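Local coordinates for iron-sulfur cluster assembly scaffold protein IscU (Streptococcus pyogenes, PDB 1SU0), which probably serves as the scaffold on which IscS assembles iron-sulfur clusters, which are then handed on to other proteins, at residues Gly25-Val30 against Ser45-Phe50; Lys19-His24 against Ile58-Asn63; Asp92-Met97 against Lys107-Ala112; Thr66-Ser71 against Ser128-Asn133. All coordinates share one frame; numbering follows the deposited sequence.

Interaction 1: residues Gly25-Val30 against Ser45-Phe50; sequences GQLDGV and SLTVKF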
loop_
_atom_site.group_PDB
_atom_site.type_symbol
_atom_site.label_atom_id
_atom_site.label_comp_id
_atom_site.label_asym_id
_atom_site.label_seq_id
_atom_site.Cartn_x
_atom_site.Cartn_y
_atom_site.Cartn_z
ATOM N N GLY A 25 2.913 -10.093 -8.172
ATOM C CA GLY A 25 3.564 -10.253 -9.452
ATOM C C GLY A 25 3.758 -8.902 -10.114
ATOM O O GLY A 25 3.705 -7.850 -9.461
ATOM N N GLN A 26 3.982 -8.952 -11.425
ATOM C CA GLN A 26 4.314 -7.785 -12.234
ATOM C C GLN A 26 3.472 -7.788 -13.500
ATOM O O GLN A 26 3.202 -8.850 -14.070
ATOM C CB GLN A 26 5.811 -7.801 -12.621
ATOM C CG GLN A 26 6.794 -8.004 -11.446
ATOM C CD GLN A 26 7.084 -6.730 -10.667
ATOM O OE1 GLN A 26 6.442 -6.443 -9.641
ATOM N NE2 GLN A 26 8.063 -5.969 -11.141
ATOM N N LEU A 27 3.087 -6.594 -13.941
ATOM C CA LEU A 27 2.351 -6.405 -15.183
ATOM C C LEU A 27 3.305 -6.365 -16.371
ATOM O O LEU A 27 4.439 -5.893 -16.252
ATOM C CB LEU A 27 1.564 -5.096 -15.129
ATOM C CG LEU A 27 0.566 -4.904 -13.981
ATOM C CD1 LEU A 27 -0.129 -3.552 -14.125
ATOM C CD2 LEU A 27 -0.453 -6.033 -13.922
ATOM N N ASP A 28 2.825 -6.843 -17.516
ATOM C CA ASP A 28 3.647 -6.967 -18.720
ATOM C C ASP A 28 3.757 -5.654 -19.492
ATOM O O ASP A 28 2.781 -4.920 -19.608
ATOM C CB ASP A 28 3.082 -8.055 -19.643
ATOM C CG ASP A 28 3.522 -9.450 -19.237
ATOM O OD1 ASP A 28 3.412 -9.773 -18.033
ATOM O OD2 ASP A 28 3.994 -10.280 -20.049
ATOM N N GLY A 29 4.948 -5.378 -20.024
ATOM C CA GLY A 29 5.211 -4.174 -20.799
ATOM C C GLY A 29 5.081 -2.871 -20.025
ATOM O O GLY A 29 4.834 -1.826 -20.627
ATOM N N VAL A 30 5.256 -2.930 -18.704
ATOM C CA VAL A 30 5.047 -1.780 -17.818
ATOM C C VAL A 30 6.277 -1.536 -16.946
ATOM O O VAL A 30 6.595 -2.352 -16.077
ATOM C CB VAL A 30 3.822 -2.002 -16.891
ATOM C CG1 VAL A 30 3.745 -0.926 -15.807
ATOM C CG2 VAL A 30 2.530 -2.027 -17.705
ATOM N N SER A 45 8.654 -3.720 -6.213
ATOM C CA SER A 45 8.621 -3.387 -7.606
ATOM C C SER A 45 7.141 -3.307 -7.857
ATOM O O SER A 45 6.437 -4.304 -7.727
ATOM C CB SER A 45 9.276 -4.499 -8.418
ATOM O OG SER A 45 9.271 -4.235 -9.801
ATOM N N LEU A 46 6.681 -2.105 -8.179
ATOM C CA LEU A 46 5.282 -1.808 -8.339
ATOM C C LEU A 46 5.063 -1.354 -9.783
ATOM O O LEU A 46 5.347 -0.207 -10.121
ATOM C CB LEU A 46 4.906 -0.694 -7.349
ATOM C CG LEU A 46 3.442 -0.418 -6.962
ATOM C CD1 LEU A 46 3.048 0.996 -7.289
ATOM C CD2 LEU A 46 2.458 -1.406 -7.584
ATOM N N THR A 47 4.599 -2.267 -10.632
ATOM C CA THR A 47 4.145 -1.912 -11.977
ATOM C C THR A 47 2.725 -1.355 -11.922
ATOM O O THR A 47 1.833 -2.000 -11.372
ATOM C CB THR A 47 4.136 -3.132 -12.902
ATOM O OG1 THR A 47 3.336 -4.168 -12.325
ATOM C CG2 THR A 47 5.533 -3.728 -13.058
ATOM N N VAL A 48 2.506 -0.175 -12.498
ATOM C CA VAL A 48 1.153 0.382 -12.555
ATOM C C VAL A 48 0.752 0.730 -13.984
ATOM O O VAL A 48 1.493 1.396 -14.722
ATOM C CB VAL A 48 0.986 1.627 -11.673
ATOM C CG1 VAL A 48 -0.445 2.135 -11.730
ATOM C CG2 VAL A 48 1.365 1.313 -10.238
ATOM N N LYS A 49 -0.440 0.273 -14.347
ATOM C CA LYS A 49 -1.044 0.559 -15.638
ATOM C C LYS A 49 -2.098 1.657 -15.483
ATOM O O LYS A 49 -2.900 1.627 -14.553
ATOM C CB LYS A 49 -1.688 -0.719 -16.179
ATOM C CG LYS A 49 -2.249 -0.621 -17.583
ATOM C CD LYS A 49 -2.763 -1.977 -18.040
ATOM C CE LYS A 49 -3.478 -1.876 -19.368
ATOM N NZ LYS A 49 -2.568 -1.407 -20.446
ATOM N N PHE A 50 -2.057 2.633 -16.380
ATOM C CA PHE A 50 -3.108 3.640 -16.518
ATOM C C PHE A 50 -3.651 3.556 -17.946
ATOM O O PHE A 50 -2.869 3.520 -18.900
ATOM C CB PHE A 50 -2.558 5.050 -16.260
ATOM C CG PHE A 50 -1.656 5.138 -15.062
ATOM C CD1 PHE A 50 -0.310 4.788 -15.164
ATOM C CD2 PHE A 50 -2.151 5.560 -13.825
ATOM C CE1 PHE A 50 0.527 4.861 -14.063
ATOM C CE2 PHE A 50 -1.313 5.631 -12.709
ATOM C CZ PHE A 50 0.023 5.284 -12.827
#

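Interaction 2: residues Lys19-His24 against Ile58-Asn63; sequences KRPHHH and IAFAGN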
loop_
_atom_site.group_PDB
_atom_site.type_symbol
_atom_site.label_atom_id
_atom_site.label_comp_id
_atom_site.label_asym_id
_atom_site.label_seq_id
_atom_site.Cartn_x
_atom_site.Cartn_y
_atom_site.Cartn_z
ATOM N N LYS A 19 0.666 -13.191 3.703
ATOM C CA LYS A 19 1.001 -14.524 3.220
ATOM C C LYS A 19 0.547 -14.727 1.766
ATOM O O LYS A 19 1.267 -15.306 0.970
ATOM C CB LYS A 19 0.391 -15.589 4.134
ATOM C CG LYS A 19 1.000 -15.664 5.549
ATOM C CD LYS A 19 0.024 -16.380 6.524
ATOM C CE LYS A 19 0.593 -16.552 7.960
ATOM N NZ LYS A 19 -0.404 -17.189 8.919
ATOM N N ARG A 20 -0.634 -14.233 1.419
ATOM C CA ARG A 20 -1.190 -14.380 0.070
ATOM C C ARG A 20 -1.548 -13.019 -0.553
ATOM O O ARG A 20 -2.735 -12.722 -0.802
ATOM C CB ARG A 20 -2.432 -15.272 0.136
ATOM C CG ARG A 20 -2.973 -15.739 -1.209
ATOM C CD ARG A 20 -4.161 -16.707 -1.086
ATOM N NE ARG A 20 -5.295 -16.336 -1.940
ATOM C CZ ARG A 20 -6.050 -17.198 -2.622
ATOM N NH1 ARG A 20 -5.822 -18.514 -2.576
ATOM N NH2 ARG A 20 -7.053 -16.744 -3.368
ATOM N N PRO A 21 -0.526 -12.191 -0.798
ATOM C CA PRO A 21 -0.724 -10.848 -1.350
ATOM C C PRO A 21 -1.657 -10.780 -2.550
ATOM O O PRO A 21 -1.654 -11.660 -3.405
ATOM C CB PRO A 21 0.683 -10.439 -1.782
ATOM C CG PRO A 21 1.568 -11.183 -0.863
ATOM C CD PRO A 21 0.903 -12.471 -0.559
ATOM N N HIS A 22 -2.441 -9.710 -2.577
ATOM C CA HIS A 22 -3.333 -9.363 -3.663
ATOM C C HIS A 22 -2.563 -8.593 -4.709
ATOM O O HIS A 22 -1.602 -7.881 -4.392
ATOM C CB HIS A 22 -4.423 -8.448 -3.124
ATOM C CG HIS A 22 -5.372 -9.130 -2.205
ATOM N ND1 HIS A 22 -5.192 -10.428 -1.788
ATOM C CD2 HIS A 22 -6.531 -8.710 -1.650
ATOM C CE1 HIS A 22 -6.198 -10.779 -1.008
ATOM N NE2 HIS A 22 -7.022 -9.750 -0.902
ATOM N N HIS A 23 -2.992 -8.698 -5.959
ATOM C CA HIS A 23 -2.325 -7.986 -7.037
ATOM C C HIS A 23 -0.799 -8.177 -6.935
ATOM O O HIS A 23 -0.044 -7.198 -6.909
ATOM C CB HIS A 23 -2.701 -6.496 -6.994
ATOM C CG HIS A 23 -4.167 -6.241 -7.158
ATOM N ND1 HIS A 23 -4.660 -5.279 -8.009
ATOM C CD2 HIS A 23 -5.248 -6.833 -6.591
ATOM C CE1 HIS A 23 -5.982 -5.283 -7.957
ATOM N NE2 HIS A 23 -6.363 -6.217 -7.104
ATOM N N HIS A 24 -0.372 -9.442 -6.845
ATOM C CA HIS A 24 1.033 -9.794 -6.680
ATOM C C HIS A 24 1.595 -10.181 -8.033
ATOM O O HIS A 24 0.855 -10.594 -8.918
ATOM C CB HIS A 24 1.184 -10.972 -5.708
ATOM C CG HIS A 24 2.582 -11.175 -5.194
ATOM N ND1 HIS A 24 3.332 -10.159 -4.633
ATOM C CD2 HIS A 24 3.361 -12.284 -5.154
ATOM C CE1 HIS A 24 4.511 -10.637 -4.265
ATOM N NE2 HIS A 24 4.557 -11.920 -4.581
ATOM N N ILE A 58 -2.748 -2.851 -11.493
ATOM C CA ILE A 58 -1.593 -2.692 -10.605
ATOM C C ILE A 58 -1.112 -4.041 -10.061
ATOM O O ILE A 58 -1.908 -4.965 -9.862
ATOM C CB ILE A 58 -1.956 -1.735 -9.444
ATOM C CG1 ILE A 58 -0.727 -1.358 -8.629
ATOM C CG2 ILE A 58 -3.083 -2.313 -8.549
ATOM C CD1 ILE A 58 -0.976 -0.145 -7.751
ATOM N N ALA A 59 0.196 -4.132 -9.827
ATOM C CA ALA A 59 0.838 -5.355 -9.373
ATOM C C ALA A 59 2.152 -5.049 -8.667
ATOM O O ALA A 59 2.842 -4.073 -9.000
ATOM C CB ALA A 59 1.091 -6.293 -10.548
ATOM N N PHE A 60 2.494 -5.892 -7.697
ATOM C CA PHE A 60 3.709 -5.707 -6.918
ATOM C C PHE A 60 4.400 -7.006 -6.485
ATOM O O PHE A 60 3.799 -8.082 -6.375
ATOM C CB PHE A 60 3.454 -4.839 -5.688
ATOM C CG PHE A 60 3.065 -5.625 -4.482
ATOM C CD1 PHE A 60 4.028 -6.031 -3.561
ATOM C CD2 PHE A 60 1.727 -5.998 -4.284
ATOM C CE1 PHE A 60 3.681 -6.792 -2.465
ATOM C CE2 PHE A 60 1.368 -6.742 -3.200
ATOM C CZ PHE A 60 2.343 -7.146 -2.281
ATOM N N ALA A 61 5.687 -6.850 -6.219
ATOM C CA ALA A 61 6.534 -7.940 -5.819
ATOM C C ALA A 61 7.684 -7.371 -5.004
ATOM O O ALA A 61 8.078 -6.221 -5.189
ATOM C CB ALA A 61 7.051 -8.666 -7.038
ATOM N N GLY A 62 8.221 -8.168 -4.096
ATOM C CA GLY A 62 9.343 -7.720 -3.298
ATOM C C GLY A 62 9.623 -8.616 -2.113
ATOM O O GLY A 62 9.504 -9.838 -2.202
ATOM N N ASN A 63 10.015 -8.011 -1.000
ATOM C CA ASN A 63 10.394 -8.775 0.181
ATOM C C ASN A 63 10.334 -7.882 1.388
ATOM O O ASN A 63 11.052 -6.887 1.451
ATOM C CB ASN A 63 11.803 -9.323 0.040
ATOM C CG ASN A 63 12.500 -9.517 1.385
ATOM O OD1 ASN A 63 12.339 -10.557 2.046
ATOM N ND2 ASN A 63 13.290 -8.519 1.791
#

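Interaction 3: residues Asp92-Met97 against Lys107-Ala112; sequences DIFSEM and KELGEA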
loop_
_atom_site.group_PDB
_atom_site.type_symbol
_atom_site.label_atom_id
_atom_site.label_comp_id
_atom_site.label_asym_id
_atom_site.label_seq_id
_atom_site.Cartn_x
_atom_site.Cartn_y
_atom_site.Cartn_z
ATOM N N ASP A 92 -1.975 10.227 1.188
ATOM C CA ASP A 92 -1.912 11.211 2.243
ATOM C C ASP A 92 -2.731 10.770 3.448
ATOM O O ASP A 92 -2.282 10.920 4.565
ATOM C CB ASP A 92 -2.377 12.585 1.720
ATOM C CG ASP A 92 -1.300 13.288 0.875
ATOM O OD1 ASP A 92 -1.514 14.475 0.577
ATOM O OD2 ASP A 92 -0.217 12.769 0.469
ATOM N N ILE A 93 -3.918 10.213 3.211
ATOM C CA ILE A 93 -4.791 9.726 4.286
ATOM C C ILE A 93 -4.142 8.607 5.091
ATOM O O ILE A 93 -4.213 8.580 6.316
ATOM C CB ILE A 93 -6.177 9.260 3.731
ATOM C CG1 ILE A 93 -7.043 10.476 3.347
ATOM C CG2 ILE A 93 -6.945 8.429 4.752
ATOM C CD1 ILE A 93 -8.121 10.161 2.306
ATOM N N PHE A 94 -3.507 7.692 4.392
ATOM C CA PHE A 94 -2.856 6.569 5.029
ATOM C C PHE A 94 -1.676 7.028 5.891
ATOM O O PHE A 94 -1.565 6.721 7.078
ATOM C CB PHE A 94 -2.348 5.604 3.964
ATOM C CG PHE A 94 -1.737 4.373 4.544
ATOM C CD1 PHE A 94 -2.507 3.256 4.765
ATOM C CD2 PHE A 94 -0.411 4.354 4.918
ATOM C CE1 PHE A 94 -1.958 2.140 5.328
ATOM C CE2 PHE A 94 0.135 3.255 5.473
ATOM C CZ PHE A 94 -0.630 2.142 5.681
ATOM N N SER A 95 -0.792 7.761 5.242
ATOM C CA SER A 95 0.360 8.379 5.859
ATOM C C SER A 95 0.000 9.142 7.133
ATOM O O SER A 95 0.707 9.029 8.130
ATOM C CB SER A 95 1.003 9.327 4.851
ATOM O OG SER A 95 2.346 9.527 5.181
ATOM N N GLU A 96 -1.106 9.882 7.115
ATOM C CA GLU A 96 -1.565 10.609 8.300
ATOM C C GLU A 96 -2.165 9.716 9.350
ATOM O O GLU A 96 -2.096 10.019 10.530
ATOM C CB GLU A 96 -2.660 11.597 7.938
ATOM C CG GLU A 96 -2.203 12.868 7.281
ATOM C CD GLU A 96 -3.360 13.554 6.605
ATOM O OE1 GLU A 96 -3.072 14.310 5.655
ATOM O OE2 GLU A 96 -4.550 13.327 7.012
ATOM N N MET A 97 -2.827 8.657 8.919
ATOM C CA MET A 97 -3.392 7.693 9.846
ATOM C C MET A 97 -2.288 6.981 10.671
ATOM O O MET A 97 -2.415 6.788 11.876
ATOM C CB MET A 97 -4.219 6.667 9.084
ATOM C CG MET A 97 -4.782 5.547 9.956
ATOM S SD MET A 97 -5.587 4.126 8.893
ATOM C CE MET A 97 -4.012 3.217 8.171
ATOM N N LYS A 107 -11.863 5.251 6.184
ATOM C CA LYS A 107 -12.777 4.277 5.613
ATOM C C LYS A 107 -12.513 3.998 4.145
ATOM O O LYS A 107 -12.746 2.888 3.698
ATOM C CB LYS A 107 -14.208 4.765 5.760
ATOM C CG LYS A 107 -14.774 4.587 7.170
ATOM C CD LYS A 107 -16.020 5.421 7.402
ATOM C CE LYS A 107 -17.072 5.201 6.312
ATOM N NZ LYS A 107 -18.277 6.110 6.496
ATOM N N GLU A 108 -12.037 5.002 3.403
ATOM C CA GLU A 108 -11.781 4.886 1.957
ATOM C C GLU A 108 -10.523 4.102 1.632
ATOM O O GLU A 108 -10.186 3.904 0.474
ATOM C CB GLU A 108 -11.637 6.277 1.340
ATOM C CG GLU A 108 -12.845 7.169 1.530
ATOM C CD GLU A 108 -14.100 6.500 1.040
ATOM O OE1 GLU A 108 -14.070 6.035 -0.123
ATOM O OE2 GLU A 108 -15.091 6.410 1.819
ATOM N N LEU A 109 -9.810 3.704 2.671
ATOM C CA LEU A 109 -8.569 2.955 2.573
ATOM C C LEU A 109 -8.862 1.470 2.517
ATOM O O LEU A 109 -7.973 0.684 2.213
ATOM C CB LEU A 109 -7.751 3.217 3.827
ATOM C CG LEU A 109 -6.574 4.178 3.876
ATOM C CD1 LEU A 109 -6.589 5.153 2.771
ATOM C CD2 LEU A 109 -6.464 4.854 5.259
ATOM N N GLY A 110 -10.111 1.086 2.828
ATOM C CA GLY A 110 -10.527 -0.310 2.850
ATOM C C GLY A 110 -9.815 -1.121 3.931
ATOM O O GLY A 110 -9.714 -0.692 5.075
ATOM N N GLU A 111 -9.311 -2.298 3.578
ATOM C CA GLU A 111 -8.690 -3.143 4.593
ATOM C C GLU A 111 -7.372 -2.565 5.122
ATOM O O GLU A 111 -6.998 -2.876 6.219
ATOM C CB GLU A 111 -8.543 -4.602 4.115
ATOM C CG GLU A 111 -9.848 -5.378 4.139
ATOM C CD GLU A 111 -9.767 -6.720 3.424
ATOM O OE1 GLU A 111 -8.668 -7.248 3.293
ATOM O OE2 GLU A 111 -10.798 -7.239 2.970
ATOM N N ALA A 112 -6.682 -1.726 4.359
ATOM C CA ALA A 112 -5.544 -0.944 4.867
ATOM C C ALA A 112 -5.879 -0.158 6.139
ATOM O O ALA A 112 -5.002 0.245 6.877
ATOM C CB ALA A 112 -5.052 0.026 3.826
#

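Interaction 4: residues Thr66-Ser71 against Ser128-Asn133; sequences TISTAS and STLAWN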
loop_
_atom_site.group_PDB
_atom_site.type_symbol
_atom_site.label_atom_id
_atom_site.label_comp_id
_atom_site.label_asym_id
_atom_site.label_seq_id
_atom_site.Cartn_x
_atom_site.Cartn_y
_atom_site.Cartn_z
ATOM N N THR A 66 5.941 -8.724 7.759
ATOM C CA THR A 66 4.500 -8.917 7.658
ATOM C C THR A 66 3.788 -7.616 7.380
ATOM O O THR A 66 2.922 -7.549 6.514
ATOM C CB THR A 66 3.967 -9.499 8.960
ATOM O OG1 THR A 66 4.416 -10.837 9.085
ATOM C CG2 THR A 66 2.436 -9.632 8.924
ATOM N N ILE A 67 4.150 -6.584 8.136
ATOM C CA ILE A 67 3.486 -5.285 8.066
ATOM C C ILE A 67 3.589 -4.708 6.663
ATOM O O ILE A 67 2.611 -4.234 6.109
ATOM C CB ILE A 67 4.144 -4.295 9.045
ATOM C CG1 ILE A 67 4.045 -4.790 10.504
ATOM C CG2 ILE A 67 3.574 -2.856 8.835
ATOM C CD1 ILE A 67 2.663 -4.848 11.047
ATOM N N SER A 68 4.785 -4.783 6.091
ATOM C CA SER A 68 5.095 -4.111 4.829
ATOM C C SER A 68 4.453 -4.791 3.642
ATOM O O SER A 68 4.007 -4.140 2.733
ATOM C CB SER A 68 6.596 -4.110 4.611
ATOM O OG SER A 68 6.882 -3.355 3.460
ATOM N N THR A 69 4.422 -6.114 3.656
ATOM C CA THR A 69 3.758 -6.886 2.619
ATOM C C THR A 69 2.256 -6.680 2.682
ATOM O O THR A 69 1.611 -6.396 1.661
ATOM C CB THR A 69 4.056 -8.392 2.827
ATOM O OG1 THR A 69 5.469 -8.608 2.749
ATOM C CG2 THR A 69 3.490 -9.243 1.696
ATOM N N ALA A 70 1.701 -6.857 3.884
ATOM C CA ALA A 70 0.295 -6.594 4.105
ATOM C C ALA A 70 -0.054 -5.231 3.509
ATOM O O ALA A 70 -0.934 -5.127 2.701
ATOM C CB ALA A 70 -0.047 -6.642 5.576
ATOM N N SER A 71 0.693 -4.206 3.880
ATOM C CA SER A 71 0.386 -2.822 3.490
ATOM C C SER A 71 0.466 -2.611 1.977
ATOM O O SER A 71 -0.329 -1.875 1.419
ATOM C CB SER A 71 1.344 -1.873 4.186
ATOM O OG SER A 71 0.913 -0.552 4.013
ATOM N N SER A 128 4.999 0.327 6.502
ATOM C CA SER A 128 3.656 0.483 5.981
ATOM C C SER A 128 3.534 1.484 4.805
ATOM O O SER A 128 2.764 1.270 3.887
ATOM C CB SER A 128 2.758 0.883 7.134
ATOM O OG SER A 128 3.078 2.185 7.574
ATOM N N THR A 129 4.335 2.538 4.791
ATOM C CA THR A 129 4.201 3.564 3.745
ATOM C C THR A 129 4.931 3.237 2.444
ATOM O O THR A 129 4.613 3.815 1.413
ATOM C CB THR A 129 4.651 4.921 4.245
ATOM O OG1 THR A 129 6.012 4.842 4.649
ATOM C CG2 THR A 129 3.884 5.334 5.502
ATOM N N LEU A 130 5.863 2.296 2.477
ATOM C CA LEU A 130 6.678 1.969 1.310
ATOM C C LEU A 130 5.878 1.811 0.023
ATOM O O LEU A 130 6.195 2.417 -1.000
ATOM C CB LEU A 130 7.508 0.695 1.577
ATOM C CG LEU A 130 8.484 0.184 0.491
ATOM C CD1 LEU A 130 9.312 1.255 -0.159
ATOM C CD2 LEU A 130 9.410 -0.858 1.092
ATOM N N ALA A 131 4.842 0.994 0.068
ATOM C CA ALA A 131 4.011 0.751 -1.109
ATOM C C ALA A 131 3.351 2.042 -1.592
ATOM O O ALA A 131 3.320 2.338 -2.798
ATOM C CB ALA A 131 2.977 -0.255 -0.803
ATOM N N TRP A 132 2.836 2.808 -0.639
ATOM C CA TRP A 132 2.168 4.046 -0.970
ATOM C C TRP A 132 3.097 4.998 -1.710
ATOM O O TRP A 132 2.681 5.635 -2.658
ATOM C CB TRP A 132 1.593 4.683 0.294
ATOM C CG TRP A 132 0.472 3.887 0.832
ATOM C CD1 TRP A 132 0.536 2.947 1.824
ATOM C CD2 TRP A 132 -0.880 3.897 0.370
ATOM N NE1 TRP A 132 -0.698 2.383 2.011
ATOM C CE2 TRP A 132 -1.593 2.962 1.147
ATOM C CE3 TRP A 132 -1.571 4.615 -0.620
ATOM C CZ2 TRP A 132 -2.955 2.722 0.968
ATOM C CZ3 TRP A 132 -2.926 4.368 -0.806
ATOM C CH2 TRP A 132 -3.601 3.440 -0.012
ATOM N N ASN A 133 4.362 5.040 -1.309
ATOM C CA ASN A 133 5.350 5.937 -1.921
ATOM C C ASN A 133 5.823 5.432 -3.269
ATOM O O ASN A 133 6.209 6.217 -4.120
ATOM C CB ASN A 133 6.526 6.162 -0.967
ATOM C CG ASN A 133 6.086 6.783 0.364
ATOM O OD1 ASN A 133 6.896 6.983 1.263
ATOM N ND2 ASN A 133 4.782 7.039 0.505
HETATM O O HOH W 1 4.285 -1.206 1.978
HETATM O O HOH W 2 -1.702 -0.214 3.086
#

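Interaction 1: residues Gly25-Val30 against Ser45-Phe50
A loop laid across one face of an antiparallel sheet is the motif here: Gly25-Val30, which contains a type II beta turn from Leu27 to Val30, rests on the middle strand 43-50 of the three-stranded sheet of IscU. At the start of the strand segment, Ser45 points toward the loop and has the side-chain amide of Gln26 against it. Leu46 turns the other way, onto Ala134 of helix 122-139, so the loop and that helix occupy opposite faces of the strand. Thr47 carries the centre of the contact. Its OG1 sits in the crowded position between backbone N and carbonyl carbon (chi1 56°) and receives the N-H of Leu27 in a nearly straight bond, Leu27 N to Thr47 OG1 being 2.9 Å at 167°. A weak bond also joins this hydroxyl to Ala59 O on the next strand. The turn, with Gly29 at positive phi, brings Val30 back over the same threonine, and Val30 CG1 lies 3.7 Å from Thr47 CB while Val30 O is 3.5 Å from Thr47 CG2. Val48 sends its side chain toward Ala138 of helix 122-139, while Val48 O is approached by Val30 CG1 at 3.4 Å. Lys49 ends the contact with its aliphatic base: the leucine branch crosses it at about a right angle, Leu27 CD1 standing 3.8 Å from Lys49 CB.

Interaction 2: residues Lys19-His24 against Ile58-Asn63
The Phe60 ring has the imidazole of His24 over one face and the carbonyl of His22 at its edge. His24 comes edge-on, its plane turned 70° from that of the phenyl ring and the centroids 5.1 Å apart, in a T-shaped stack that brings ND1 over the rim. Pro21 CG lies over one face of the His24 ring, 4.3 Å above its plane and offset toward the rim. The His22 carbonyl lies near the phenyl plane, His22 O being 3.4 Å from Phe60 CE2, and Pro21 CB adds an apolar contact at Phe60 CZ, 3.7 Å away. The His23 ring uses its edge: ND1 makes a weak bond to Ile58 O at 3.3 Å. The backbones join in a single beta bridge, His24 with Phe60. Phe60 N donates to His23 O at 3.0 Å, in the carbonyl plane though bent (143°), and Ala59 CA approaches the same oxygen at 3.2 Å in a CA-H...O contact. The bridge joins the loop after helix 8-19 at one point to strand 55-63, an outermost strand. Helix 66-79 packs alongside, Thr69 on Pro21, Ser72 on Phe60 and Ser73 OG bonded to His22 N; Ile44 and Leu46 of strand 43-50 touch Phe60.

Interaction 3: residues Asp92-Met97 against Lys107-Ala112
Apolar packing carries this buried contact, with Leu109 of the 3-10 segment packing against Ile93, Phe94 and Met97 of helix 84-97. Ile93 and Met97, one helical turn apart, both point at it. Ile93 presents CG2, the branch anti to its backbone N, 3.6 Å from Leu109 CD2, the two side chains crossing obliquely. Met97 is extended through chi2 and meets the leucine tip to tip, Met97 SD lying 3.8 Å from Leu109 CD2. Phe94 adds its ring: CG is anti to the backbone N (chi1 -176°), so the ring turns its edge to Leu109 CG, and Phe94 CE1 reaches Ala112 CB at 4.0 Å. A second kind of contact pairs carbon with a carbonyl. The bend at chi3 (74°) brings Met97 CE to 3.4 Å from Ala112 O. Backbone bonding differs on the two sides: Met97 N donates to Ile93 O at 3.0 Å in a regular helix, whereas 107-112 is a 3-10 segment held by weak bonds. Leu90 extends the leucine's surroundings by a turn, and Phe94, its side chain about 12 Å from the bound zinc, stacks on Trp132 of helix 122-139. The loop after helix 84-97 thus packs on the helical layer of the NifU-type fold.

Interaction 4: residues Thr66-Ser71 against Ser128-Asn133
In the NifU-type fold two helices meet beside the metal site in a crossing lined largely by small side chains, serines above all: segments 66-71 and 128-133 of helices 66-79 and 122-139 run side by side, their short axes 7.7 Å apart and crossing at -32°. Helix 66-79 starts directly after the zinc ligand Cys65, 128-133 follows the ligand Cys127, and Ser68 OG bonds to Cys127 O. From the backbone of Ser71, CB points at the other helix and packs 3.5 Å from Ser128 O. Next, OG stands anti to the backbone N (chi1 -169°) and donates to Ser128 O at 2.6 Å, in the carbonyl plane on a lone pair (122° at the oxygen). Ser71 OG also lies at the edge of the Trp132 ring, near its plane, 3.9 Å from Trp132 NE1. The helix is kinked here, Ala131 N and Trp132 N making no bond to the turn before, consistent with Ser128 O accepting from outside. Ile67 CG2 brushes Ser128 CB, and Ser128 OG turns back to Ile125 O. Of two waters, one accepts from Ala131 N at 3.0 Å and probably donates to Ser68 O; the other accepts from Trp132 NE1 at 3.0 Å and donates to Ser71 O at 2.7 Å.

Overall arrangement
Four contacts spread over one small domain illustrate how a fold is built in layers. Interactions 1 and 2, 11 Å apart between centres, share the sheet: both segments of interaction 1 fall, in sequence, between those of interaction 2, and strands 43-50 and 55-63 pair, probably through Ser45 N to Ala61 O. Strand 55-63 leads into helix 66-79, whose Thr69 is touched by Pro21 of the loop, joining interaction 2 to interaction 4. Interaction 3 likewise falls between the segments of interaction 4, with Phe94 wedged against Ser71 and Trp132. Interactions 1 and 3, about 23 Å apart between centres, lie on opposite sides of the chain's centre. Interaction 4, nearest that centre, adjoins the zinc, probably a stand-in for the Fe-S cluster.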